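Side-chain contacts in ADP-dependent (S)-NAD(P)H-hydrate dehydratase (Streptococcus mutans, PDB 3BGK), which probably dehydrates the S-form of hydrated NAD(P)H at the expense of ADP, restoring a damaged nicotinamide cofactor: residues Ile181-His186 with Ala211-Glu216; Ala205-Leu210 with Gln232-Ile237; Ile218-Ala221 with Lys227-Gln230; Gly259-Phe264 with Phe269-Ala274. One frame throughout, in Å; residues are numbered along the deposited sequence.

Contact 1: Ile181-His186 with Ala211-Glu216; sequences IILTPH and AHFPKE. With PO4 (phosphate ion), chain B.
The benzene ring of Phe213 receives the methyl CD1 of Leu183 over one face, 4.0 Å above the ring plane and displaced toward the rim on the CD1-CE1 side. The closest atoms are Leu183 CD1 and Phe213 CE1, 4.1 Å apart, so only one branch of the leucine does the touching and the fit is an ordinary van der Waals one. The second flat group, the imidazole of His186, meets a phosphate ion at its edge: NE2 donates to the phosphate O2 over 2.9 Å, with a bent N-H...O angle of 138°. The ion probably came from the crystallisation liquor. It is also held by the backbone N atoms of Gly248, Gly250 and Asp251, consistent with the anion hole of ribokinase-like folds, and His186 itself is a predicted NAD(P)HX-binding residue.

Strand 181-184 belongs to the parallel part of the central sheet, and residues 211-216 form the loop that leads from helix 203-210 into the neighbouring strand 218-221. The loop therefore rests against the sheet just before the chain enters it.

Leu183 has its CG anti to the carbonyl carbon (chi1 -51°), which carries the CD1 branch out toward the loop, and it meets the phenylalanine at a slant, neither stacked nor aligned. A branched leucine suits a strand position whose side chain must also reach Ile165 and Leu168 of helix 163-170, while a flat phenylalanine can close over it from the loop. Pro214 packs with Ile181 against Trp176 nearby, and Glu216 O accepts a bond from Gln230 NE2.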
loop_
_atom_site.group_PDB
_atom_site.type_symbol
_atom_site.label_atom_id
_atom_site.label_comp_id
_atom_site.label_asym_id
_atom_site.label_seq_id
_atom_site.Cartn_x
_atom_site.Cartn_y
_atom_site.Cartn_z
ATOM N N ILE A 181 -31.513 1.100 15.950
ATOM C CA ILE A 181 -30.827 2.284 15.434
ATOM C C ILE A 181 -29.690 2.674 16.370
ATOM O O ILE A 181 -29.884 2.734 17.588
ATOM C CB ILE A 181 -31.803 3.484 15.350
ATOM C CG1 ILE A 181 -33.026 3.144 14.488
ATOM C CG2 ILE A 181 -31.084 4.764 14.875
ATOM C CD1 ILE A 181 -32.845 3.367 12.978
ATOM N N ILE A 182 -28.511 2.924 15.799
ATOM C CA ILE A 182 -27.392 3.504 16.543
ATOM C C ILE A 182 -26.995 4.831 15.895
ATOM O O ILE A 182 -26.762 4.894 14.688
ATOM C CB ILE A 182 -26.158 2.559 16.626
ATOM C CG1 ILE A 182 -26.550 1.185 17.190
ATOM C CG2 ILE A 182 -25.049 3.196 17.463
ATOM C CD1 ILE A 182 -25.415 0.168 17.241
ATOM N N LEU A 183 -26.940 5.890 16.698
ATOM C CA LEU A 183 -26.516 7.197 16.214
ATOM C C LEU A 183 -25.129 7.522 16.756
ATOM O O LEU A 183 -24.880 7.406 17.952
ATOM C CB LEU A 183 -27.516 8.289 16.622
ATOM C CG LEU A 183 -29.015 8.122 16.342
ATOM C CD1 LEU A 183 -29.811 9.087 17.197
ATOM C CD2 LEU A 183 -29.366 8.288 14.862
ATOM N N THR A 184 -24.225 7.924 15.868
ATOM C CA THR A 184 -22.864 8.283 16.258
ATOM C C THR A 184 -22.486 9.688 15.757
ATOM O O THR A 184 -21.616 9.834 14.896
ATOM C CB THR A 184 -21.842 7.226 15.772
ATOM O OG1 THR A 184 -22.043 6.960 14.379
ATOM C CG2 THR A 184 -22.009 5.931 16.537
ATOM N N PRO A 185 -23.142 10.734 16.297
ATOM C CA PRO A 185 -22.888 12.081 15.817
ATOM C C PRO A 185 -21.812 12.822 16.608
ATOM O O PRO A 185 -21.581 12.518 17.777
ATOM C CB PRO A 185 -24.237 12.768 16.031
ATOM C CG PRO A 185 -24.828 12.074 17.223
ATOM C CD PRO A 185 -24.161 10.729 17.364
ATOM N N HIS A 186 -21.175 13.795 15.961
ATOM C CA HIS A 186 -20.288 14.742 16.643
ATOM C C HIS A 186 -21.102 15.743 17.466
ATOM O O HIS A 186 -22.322 15.840 17.304
ATOM C CB HIS A 186 -19.402 15.475 15.630
ATOM C CG HIS A 186 -18.244 14.661 15.143
ATOM N ND1 HIS A 186 -17.263 14.179 15.986
ATOM C CD2 HIS A 186 -17.904 14.248 13.898
ATOM C CE1 HIS A 186 -16.374 13.499 15.283
ATOM N NE2 HIS A 186 -16.739 13.528 14.012
ATOM N N ALA A 211 -35.621 10.646 24.004
ATOM C CA ALA A 211 -37.028 10.255 24.107
ATOM C C ALA A 211 -37.855 11.018 23.061
ATOM O O ALA A 211 -38.575 11.974 23.369
ATOM C CB ALA A 211 -37.548 10.505 25.517
ATOM N N HIS A 212 -37.726 10.572 21.817
ATOM C CA HIS A 212 -38.231 11.270 20.646
ATOM C C HIS A 212 -37.879 10.360 19.486
ATOM O O HIS A 212 -38.488 10.416 18.414
ATOM C CB HIS A 212 -37.498 12.602 20.478
ATOM C CG HIS A 212 -38.397 13.764 20.186
ATOM N ND1 HIS A 212 -38.843 14.622 21.169
ATOM C CD2 HIS A 212 -38.921 14.217 19.021
ATOM C CE1 HIS A 212 -39.609 15.551 20.623
ATOM N NE2 HIS A 212 -39.673 15.328 19.321
ATOM N N PHE A 213 -36.870 9.525 19.727
ATOM C CA PHE A 213 -36.488 8.429 18.849
ATOM C C PHE A 213 -37.012 7.150 19.493
ATOM O O PHE A 213 -37.284 7.145 20.696
ATOM C CB PHE A 213 -34.962 8.371 18.721
ATOM C CG PHE A 213 -34.346 9.640 18.199
ATOM C CD1 PHE A 213 -33.918 9.726 16.887
ATOM C CD2 PHE A 213 -34.197 10.752 19.021
ATOM C CE1 PHE A 213 -33.351 10.895 16.397
ATOM C CE2 PHE A 213 -33.633 11.925 18.541
ATOM C CZ PHE A 213 -33.210 11.997 17.230
ATOM N N PRO A 214 -37.183 6.070 18.704
ATOM C CA PRO A 214 -37.586 4.768 19.257
ATOM C C PRO A 214 -36.831 4.367 20.527
ATOM O O PRO A 214 -35.665 4.729 20.699
ATOM C CB PRO A 214 -37.268 3.801 18.118
ATOM C CG PRO A 214 -37.511 4.611 16.896
ATOM C CD PRO A 214 -37.057 6.011 17.234
ATOM N N LYS A 215 -37.504 3.610 21.392
ATOM C CA LYS A 215 -37.003 3.280 22.733
ATOM C C LYS A 215 -35.625 2.604 22.771
ATOM O O LYS A 215 -34.843 2.832 23.700
ATOM C CB LYS A 215 -38.027 2.423 23.488
ATOM N N GLU A 216 -35.333 1.787 21.762
ATOM C CA GLU A 216 -34.104 0.989 21.737
ATOM C C GLU A 216 -32.895 1.746 21.160
ATOM O O GLU A 216 -31.764 1.261 21.221
ATOM C CB GLU A 216 -34.334 -0.322 20.972
ATOM C CG GLU A 216 -35.427 -1.237 21.552
ATOM C CD GLU A 216 -36.828 -0.958 20.994
ATOM O OE1 GLU A 216 -37.250 0.221 20.944
ATOM O OE2 GLU A 216 -37.516 -1.929 20.614
HETATM P P PO4 B . -13.156 12.222 12.676
HETATM O O1 PO4 B . -11.940 12.948 12.138
HETATM O O2 PO4 B . -14.360 13.112 12.457
HETATM O O3 PO4 B . -13.370 10.926 11.926
HETATM O O4 PO4 B . -12.984 11.920 14.153
#

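Contact 2: Ala205-Leu210 with Gln232-Ile237; sequences ATQTAL and QKIGHI
Helix 203-210 lies over the antiparallel end of the central sheet, and Gln207 reaches from it to Gln232 and Ile234 at the start of strand 233-237. The glutamine is long enough to span the gap because its CG is anti to the backbone N (chi1 -161°) and the chain stays extended beyond it. At its end the amide NE2 sits against the methyl CD1 of Ile234, 3.4 Å away, with the two side chains roughly perpendicular to one another.

The other arm of the amide, OE1, faces Gln232 NE2 at 3.6 Å. This is a loose polar approach and not a hydrogen bond, and the two amide planes are turned 58° against each other. Gln232 starts away from the helix and is brought back by a bend at chi2 (-64°), which swings its amide over toward Gln207.

In this alpha/beta three-layer sandwich the helix covers the sheet face that carries Tyr229, where Thr206 and Leu210 pack on the tyrosine and Ile234 adjoins it. Gln207 lies at the margin of that layer, where a polar end is at home. A water joins the two elements there, accepting from Gln207 NE2 (3.2 Å) and donating to Lys233 O (3.1 Å). Gln207 also touches a crystal neighbour, which may influence where its amide settles.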
loop_
_atom_site.group_PDB
_atom_site.type_symbol
_atom_site.label_atom_id
_atom_site.label_comp_id
_atom_site.label_asym_id
_atom_site.label_seq_id
_atom_site.Cartn_x
_atom_site.Cartn_y
_atom_site.Cartn_z
ATOM N N ALA A 205 -30.361 17.071 29.135
ATOM C CA ALA A 205 -30.927 17.597 27.891
ATOM C C ALA A 205 -30.812 16.604 26.728
ATOM O O ALA A 205 -31.756 16.441 25.949
ATOM C CB ALA A 205 -30.271 18.926 27.533
ATOM N N THR A 206 -29.650 15.954 26.621
ATOM C CA THR A 206 -29.403 14.912 25.617
ATOM C C THR A 206 -30.325 13.713 25.849
ATOM O O THR A 206 -30.906 13.169 24.909
ATOM C CB THR A 206 -27.917 14.463 25.640
ATOM O OG1 THR A 206 -27.086 15.519 25.140
ATOM C CG2 THR A 206 -27.699 13.223 24.794
ATOM N N GLN A 207 -30.457 13.329 27.117
ATOM C CA GLN A 207 -31.303 12.223 27.552
ATOM C C GLN A 207 -32.773 12.432 27.190
ATOM O O GLN A 207 -33.468 11.490 26.806
ATOM C CB GLN A 207 -31.170 12.061 29.063
ATOM C CG GLN A 207 -31.614 10.730 29.596
ATOM C CD GLN A 207 -31.556 10.676 31.102
ATOM O OE1 GLN A 207 -32.306 11.375 31.789
ATOM N NE2 GLN A 207 -30.669 9.837 31.629
ATOM N N THR A 208 -33.236 13.671 27.320
ATOM C CA THR A 208 -34.623 14.016 27.048
ATOM C C THR A 208 -34.876 14.145 25.543
ATOM O O THR A 208 -35.962 13.818 25.059
ATOM C CB THR A 208 -35.026 15.302 27.815
ATOM O OG1 THR A 208 -34.853 15.085 29.223
ATOM C CG2 THR A 208 -36.484 15.683 27.546
ATOM N N ALA A 209 -33.868 14.611 24.809
ATOM C CA ALA A 209 -33.962 14.714 23.350
ATOM C C ALA A 209 -33.964 13.338 22.672
ATOM O O ALA A 209 -34.389 13.210 21.520
ATOM C CB ALA A 209 -32.837 15.579 22.803
ATOM N N LEU A 210 -33.491 12.321 23.393
ATOM C CA LEU A 210 -33.475 10.948 22.896
ATOM C C LEU A 210 -34.875 10.342 22.942
ATOM O O LEU A 210 -35.268 9.607 22.035
ATOM C CB LEU A 210 -32.508 10.090 23.716
ATOM C CG LEU A 210 -31.497 9.173 23.022
ATOM C CD1 LEU A 210 -30.909 8.227 24.046
ATOM C CD2 LEU A 210 -32.090 8.385 21.864
ATOM N N GLN A 232 -32.803 5.191 29.666
ATOM C CA GLN A 232 -32.390 5.863 30.900
ATOM C C GLN A 232 -30.971 5.464 31.320
ATOM O O GLN A 232 -30.567 5.695 32.460
ATOM C CB GLN A 232 -33.396 5.577 32.030
ATOM C CG GLN A 232 -34.795 6.178 31.812
ATOM C CD GLN A 232 -34.793 7.707 31.770
ATOM O OE1 GLN A 232 -35.439 8.314 30.911
ATOM N NE2 GLN A 232 -34.060 8.332 32.692
ATOM N N LYS A 233 -30.222 4.873 30.391
ATOM C CA LYS A 233 -28.858 4.417 30.661
ATOM C C LYS A 233 -27.830 5.387 30.085
ATOM O O LYS A 233 -27.963 5.844 28.947
ATOM C CB LYS A 233 -28.628 3.013 30.090
ATOM C CG LYS A 233 -29.573 1.941 30.630
ATOM C CD LYS A 233 -29.102 0.531 30.274
ATOM C CE LYS A 233 -29.661 0.052 28.935
ATOM N NZ LYS A 233 -29.260 -1.367 28.646
ATOM N N ILE A 234 -26.817 5.709 30.884
ATOM C CA ILE A 234 -25.682 6.492 30.410
ATOM C C ILE A 234 -24.388 5.793 30.809
ATOM O O ILE A 234 -24.153 5.531 31.987
ATOM C CB ILE A 234 -25.691 7.948 30.944
ATOM C CG1 ILE A 234 -27.055 8.613 30.708
ATOM C CG2 ILE A 234 -24.571 8.772 30.287
ATOM C CD1 ILE A 234 -27.318 9.832 31.586
ATOM N N GLY A 235 -23.561 5.486 29.815
ATOM C CA GLY A 235 -22.270 4.852 30.046
ATOM C C GLY A 235 -21.138 5.837 29.865
ATOM O O GLY A 235 -21.123 6.590 28.898
ATOM N N HIS A 236 -20.198 5.846 30.805
ATOM C CA HIS A 236 -19.030 6.723 30.726
ATOM C C HIS A 236 -17.764 5.886 30.552
ATOM O O HIS A 236 -17.591 4.875 31.226
ATOM C CB HIS A 236 -18.896 7.593 31.994
ATOM C CG HIS A 236 -20.106 8.426 32.303
ATOM N ND1 HIS A 236 -21.117 7.995 33.138
ATOM C CD2 HIS A 236 -20.459 9.673 31.903
ATOM C CE1 HIS A 236 -22.041 8.933 33.231
ATOM N NE2 HIS A 236 -21.669 9.961 32.489
ATOM N N ILE A 237 -16.883 6.307 29.652
ATOM C CA ILE A 237 -15.553 5.698 29.561
ATOM C C ILE A 237 -14.517 6.588 30.248
ATOM O O ILE A 237 -14.520 7.806 30.047
ATOM C CB ILE A 237 -15.122 5.405 28.099
ATOM C CG1 ILE A 237 -15.270 6.657 27.221
ATOM C CG2 ILE A 237 -15.920 4.237 27.541
ATOM C CD1 ILE A 237 -14.283 6.733 26.075
HETATM O O HOH W 1 -30.155 7.993 29.073
#

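Contact 3: Ile218-Ala221 with Lys227-Gln230; sequences ILVA and KIYQ
Tyr229 runs alongside Leu219, and its atoms can be followed outward across strand 218-221. CB comes first, 4.0 Å from Leu219 CB, as expected for side chains leaving the same face of the sheet from directly paired residues. With CG anti to the carbonyl carbon (chi1 -63°), the ring is carried along the neighbouring strand toward Ala221. Its CD1 meets the Leu219 methyl CD2 at 3.8 Å, obliquely to the ring, whereas Leu219 O lies at the edge, in the ring plane. Farther out, Tyr229 CE1 touches Ala221 CB at 3.8 Å, with the alanine at the edge and near that plane. The small alanine leaves room for the ring to pass, and the long flat tyrosine can lie along both Leu219 and Ala221. Thr206 and Leu210 of helix 203-210 also pack on the tyrosine.

Beneath it the two strands form a beta hairpin, antiparallel with an angle of 161° between their directions. Leu219 and Tyr229 are a hydrogen-bonded pair: Leu219 N donates to Tyr229 O, and Tyr229 N returns the bond to Leu219 O, both over 2.7 Å and nearly straight. Val220 and Ile228 form the next, non-hydrogen-bonded pair on the reverse face. There Ile228 CG2 leans more closely on Ile218 CG2, 3.7 Å away, the two beta-branched chains pointing the same way toward helix 268-287.

The hairpin turn between these strands contains the predicted AMP-binding residues Lys222 to Thr226. The reciprocal backbone bonds fix the register of the pair, and largely buried apolar side chains pack on both faces, at the base of that loop.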
loop_
_atom_site.group_PDB
_atom_site.type_symbol
_atom_site.label_atom_id
_atom_site.label_comp_id
_atom_site.label_asym_id
_atom_site.label_seq_id
_atom_site.Cartn_x
_atom_site.Cartn_y
_atom_site.Cartn_z
ATOM N N ILE A 218 -29.731 3.691 20.400
ATOM C CA ILE A 218 -28.492 3.952 21.115
ATOM C C ILE A 218 -27.848 5.192 20.515
ATOM O O ILE A 218 -27.775 5.333 19.297
ATOM C CB ILE A 218 -27.516 2.751 21.039
ATOM C CG1 ILE A 218 -28.177 1.489 21.601
ATOM C CG2 ILE A 218 -26.225 3.047 21.795
ATOM C CD1 ILE A 218 -27.655 0.207 21.001
ATOM N N LEU A 219 -27.415 6.102 21.379
ATOM C CA LEU A 219 -26.674 7.268 20.949
ATOM C C LEU A 219 -25.265 7.191 21.508
ATOM O O LEU A 219 -25.066 6.994 22.708
ATOM C CB LEU A 219 -27.365 8.551 21.410
ATOM C CG LEU A 219 -26.675 9.892 21.137
ATOM C CD1 LEU A 219 -26.907 10.326 19.708
ATOM C CD2 LEU A 219 -27.192 10.941 22.097
ATOM N N VAL A 220 -24.290 7.329 20.621
ATOM C CA VAL A 220 -22.897 7.394 21.011
ATOM C C VAL A 220 -22.477 8.846 20.835
ATOM O O VAL A 220 -22.248 9.303 19.717
ATOM C CB VAL A 220 -22.011 6.449 20.156
ATOM C CG1 VAL A 220 -20.566 6.502 20.614
ATOM C CG2 VAL A 220 -22.528 5.020 20.214
ATOM N N ALA A 221 -22.407 9.576 21.944
ATOM C CA ALA A 221 -22.097 10.999 21.899
ATOM C C ALA A 221 -20.590 11.236 21.826
ATOM O O ALA A 221 -19.950 11.558 22.831
ATOM C CB ALA A 221 -22.719 11.728 23.096
ATOM N N LYS A 227 -19.864 9.384 25.595
ATOM C CA LYS A 227 -20.849 8.732 26.451
ATOM C C LYS A 227 -21.824 7.971 25.580
ATOM O O LYS A 227 -22.107 8.382 24.454
ATOM C CB LYS A 227 -21.617 9.751 27.296
ATOM C CG LYS A 227 -20.748 10.617 28.187
ATOM C CD LYS A 227 -21.591 11.546 29.037
ATOM C CE LYS A 227 -20.775 12.729 29.529
ATOM N NZ LYS A 227 -19.555 12.295 30.278
ATOM N N ILE A 228 -22.341 6.867 26.113
ATOM C CA ILE A 228 -23.293 6.025 25.395
ATOM C C ILE A 228 -24.676 6.108 26.059
ATOM O O ILE A 228 -24.830 5.831 27.249
ATOM C CB ILE A 228 -22.806 4.545 25.283
ATOM C CG1 ILE A 228 -21.324 4.472 24.904
ATOM C CG2 ILE A 228 -23.604 3.787 24.245
ATOM C CD1 ILE A 228 -20.365 4.484 26.095
ATOM N N TYR A 229 -25.671 6.507 25.273
ATOM C CA TYR A 229 -27.028 6.685 25.765
ATOM C C TYR A 229 -27.986 5.667 25.144
ATOM O O TYR A 229 -27.958 5.442 23.933
ATOM C CB TYR A 229 -27.539 8.081 25.410
ATOM C CG TYR A 229 -26.808 9.249 26.022
ATOM C CD1 TYR A 229 -25.659 9.782 25.425
ATOM C CD2 TYR A 229 -27.294 9.864 27.174
ATOM C CE1 TYR A 229 -25.001 10.876 25.978
ATOM C CE2 TYR A 229 -26.642 10.960 27.735
ATOM C CZ TYR A 229 -25.503 11.460 27.132
ATOM O OH TYR A 229 -24.873 12.545 27.699
ATOM N N GLN A 230 -28.828 5.066 25.984
ATOM C CA GLN A 230 -30.013 4.323 25.538
ATOM C C GLN A 230 -31.053 4.327 26.651
ATOM O O GLN A 230 -30.778 3.879 27.765
ATOM C CB GLN A 230 -29.688 2.878 25.143
ATOM C CG GLN A 230 -30.875 2.152 24.515
ATOM C CD GLN A 230 -30.788 0.638 24.605
ATOM O OE1 GLN A 230 -30.385 0.082 25.627
ATOM N NE2 GLN A 230 -31.183 -0.038 23.535
#

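Contact 4: Gly259-Phe264 with Phe269-Ala274; sequences GFVAQF and FEVAAA
Val271 is the residue of helix 268-287 that fits between Phe260, Val261 and Phe264 of the preceding helix and its end. Its methyl CG1, anti to the backbone N (chi1 167°), lies 3.9 Å from Phe260 CB and equally far from Val261 CG1, over the backbone where these two residues join. The other methyl, CG2, faces the end of the first segment, 3.4 Å from Phe264 O and 3.8 Å from Phe264 CB. A compact, forked valine is well suited to such a place, since it can fill both directions while the backbones come close.

Its carbonyl matters too: Val271 O stands 3.6 Å from Phe260 CD2, oblique to the ring. One helical turn on, Ala274 presents its CB to Phe260 CE2 at 4.0 Å. The short alanine makes space for the ring, which also packs on Ala275 and Leu278 farther along the same helix. Phe264 CE2 lies over one face of the Phe260 ring, toward its rim.

Helices 249-263 and 268-287 are successive, joined by a tight connection into an antiparallel helical hairpin. The segment axes approach to 8.9 Å at an angle of 143° between their directions. Phe264, at the end of the first helix, is met by Tyr291 of the second subunit.

No hydrogen bond crosses between the segments. Cohesion of the pair thus rests on the fit of buried aliphatic and aromatic groups.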
loop_
_atom_site.group_PDB
_atom_site.type_symbol
_atom_site.label_atom_id
_atom_site.label_comp_id
_atom_site.label_asym_id
_atom_site.label_seq_id
_atom_site.Cartn_x
_atom_site.Cartn_y
_atom_site.Cartn_z
ATOM N N GLY A 259 -18.583 -3.623 13.635
ATOM C CA GLY A 259 -18.015 -4.961 13.697
ATOM C C GLY A 259 -18.478 -5.710 14.936
ATOM O O GLY A 259 -18.727 -6.930 14.887
ATOM N N PHE A 260 -18.601 -4.982 16.049
ATOM C CA PHE A 260 -19.077 -5.570 17.295
ATOM C C PHE A 260 -20.524 -6.042 17.173
ATOM O O PHE A 260 -20.819 -7.206 17.466
ATOM C CB PHE A 260 -18.907 -4.594 18.464
ATOM C CG PHE A 260 -17.568 -4.691 19.157
ATOM C CD1 PHE A 260 -16.377 -4.524 18.446
ATOM C CD2 PHE A 260 -17.499 -4.928 20.525
ATOM C CE1 PHE A 260 -15.141 -4.605 19.083
ATOM C CE2 PHE A 260 -16.268 -5.010 21.182
ATOM C CZ PHE A 260 -15.083 -4.844 20.460
ATOM N N VAL A 261 -21.409 -5.154 16.711
ATOM C CA VAL A 261 -22.843 -5.453 16.631
ATOM C C VAL A 261 -23.145 -6.573 15.629
ATOM O O VAL A 261 -24.144 -7.285 15.765
ATOM C CB VAL A 261 -23.720 -4.194 16.341
ATOM C CG1 VAL A 261 -23.554 -3.152 17.438
ATOM C CG2 VAL A 261 -23.401 -3.592 14.980
ATOM N N ALA A 262 -22.257 -6.732 14.650
ATOM C CA ALA A 262 -22.359 -7.791 13.646
ATOM C C ALA A 262 -22.203 -9.200 14.229
ATOM O O ALA A 262 -22.841 -10.134 13.761
ATOM C CB ALA A 262 -21.338 -7.561 12.538
ATOM N N GLN A 263 -21.369 -9.339 15.256
ATOM C CA GLN A 263 -21.001 -10.653 15.793
ATOM C C GLN A 263 -21.510 -10.939 17.209
ATOM O O GLN A 263 -21.673 -12.106 17.571
ATOM C CB GLN A 263 -19.473 -10.851 15.734
ATOM C CG GLN A 263 -18.678 -9.837 16.562
ATOM C CD GLN A 263 -17.239 -9.678 16.108
ATOM O OE1 GLN A 263 -16.402 -10.554 16.312
ATOM N NE2 GLN A 263 -16.939 -8.535 15.515
ATOM N N PHE A 264 -21.736 -9.896 18.012
ATOM C CA PHE A 264 -22.216 -10.083 19.393
ATOM C C PHE A 264 -23.686 -9.668 19.522
ATOM O O PHE A 264 -24.005 -8.476 19.480
ATOM C CB PHE A 264 -21.354 -9.310 20.403
ATOM C CG PHE A 264 -19.879 -9.574 20.285
ATOM C CD1 PHE A 264 -19.351 -10.829 20.572
ATOM C CD2 PHE A 264 -19.007 -8.553 19.905
ATOM C CE1 PHE A 264 -17.975 -11.070 20.468
ATOM C CE2 PHE A 264 -17.622 -8.781 19.801
ATOM C CZ PHE A 264 -17.111 -10.040 20.083
ATOM N N PHE A 269 -26.881 -2.275 23.724
ATOM C CA PHE A 269 -26.246 -1.156 24.421
ATOM C C PHE A 269 -24.853 -1.523 24.938
ATOM O O PHE A 269 -23.913 -0.740 24.805
ATOM C CB PHE A 269 -27.114 -0.650 25.582
ATOM C CG PHE A 269 -26.410 0.342 26.478
ATOM C CD1 PHE A 269 -26.468 1.706 26.211
ATOM C CD2 PHE A 269 -25.679 -0.092 27.581
ATOM C CE1 PHE A 269 -25.817 2.621 27.029
ATOM C CE2 PHE A 269 -25.020 0.811 28.405
ATOM C CZ PHE A 269 -25.090 2.174 28.128
ATOM N N GLU A 270 -24.726 -2.704 25.533
ATOM C CA GLU A 270 -23.452 -3.114 26.111
ATOM C C GLU A 270 -22.435 -3.467 25.025
ATOM O O GLU A 270 -21.231 -3.222 25.185
ATOM C CB GLU A 270 -23.647 -4.268 27.091
ATOM C CG GLU A 270 -24.559 -3.916 28.277
ATOM C CD GLU A 270 -24.481 -4.928 29.413
ATOM O OE1 GLU A 270 -24.389 -6.152 29.134
ATOM O OE2 GLU A 270 -24.512 -4.493 30.587
ATOM N N VAL A 271 -22.941 -4.021 23.921
ATOM C CA VAL A 271 -22.128 -4.379 22.758
ATOM C C VAL A 271 -21.493 -3.138 22.130
ATOM O O VAL A 271 -20.290 -3.116 21.862
ATOM C CB VAL A 271 -22.949 -5.176 21.698
ATOM C CG1 VAL A 271 -22.196 -5.260 20.378
ATOM C CG2 VAL A 271 -23.262 -6.569 22.202
ATOM N N ALA A 272 -22.305 -2.110 21.908
ATOM C CA ALA A 272 -21.813 -0.838 21.391
ATOM C C ALA A 272 -20.903 -0.154 22.410
ATOM O O ALA A 272 -19.887 0.438 22.039
ATOM C CB ALA A 272 -22.972 0.065 21.010
ATOM N N ALA A 273 -21.262 -0.254 23.690
ATOM C CA ALA A 273 -20.449 0.307 24.770
ATOM C C ALA A 273 -19.055 -0.306 24.787
ATOM O O ALA A 273 -18.059 0.417 24.867
ATOM C CB ALA A 273 -21.131 0.125 26.120
ATOM N N ALA A 274 -18.991 -1.635 24.707
ATOM C CA ALA A 274 -17.717 -2.355 24.630
ATOM C C ALA A 274 -16.858 -1.873 23.444
ATOM O O ALA A 274 -15.676 -1.561 23.613
ATOM C CB ALA A 274 -17.950 -3.855 24.567
#

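In the fold
Contacts 1, 2 and 3 occupy the half of the central mixed sheet that holds the antiparallel strands, their centres about 6 to 10 Å apart, and contact 4, on the helical layer, has its centre about 13 Å from that of contact 3. Across the sheet the strands run 233-237, 227-230, 218-221, 181-184, so contact 3 joins the middle two and contacts 1 and 2 flank it. Along the chain contacts 1 and 2 interlock, contact 3 is nested within contact 2, and contact 4 follows. Phe269 links 259-264/269-274 to the hairpin, packing on Ile228 and Gln230. Helix 203-210 and helix 268-287 thus sandwich the antiparallel strands, beside the predicted nucleotide-binding loop and the phosphate-holding start of helix 249-263.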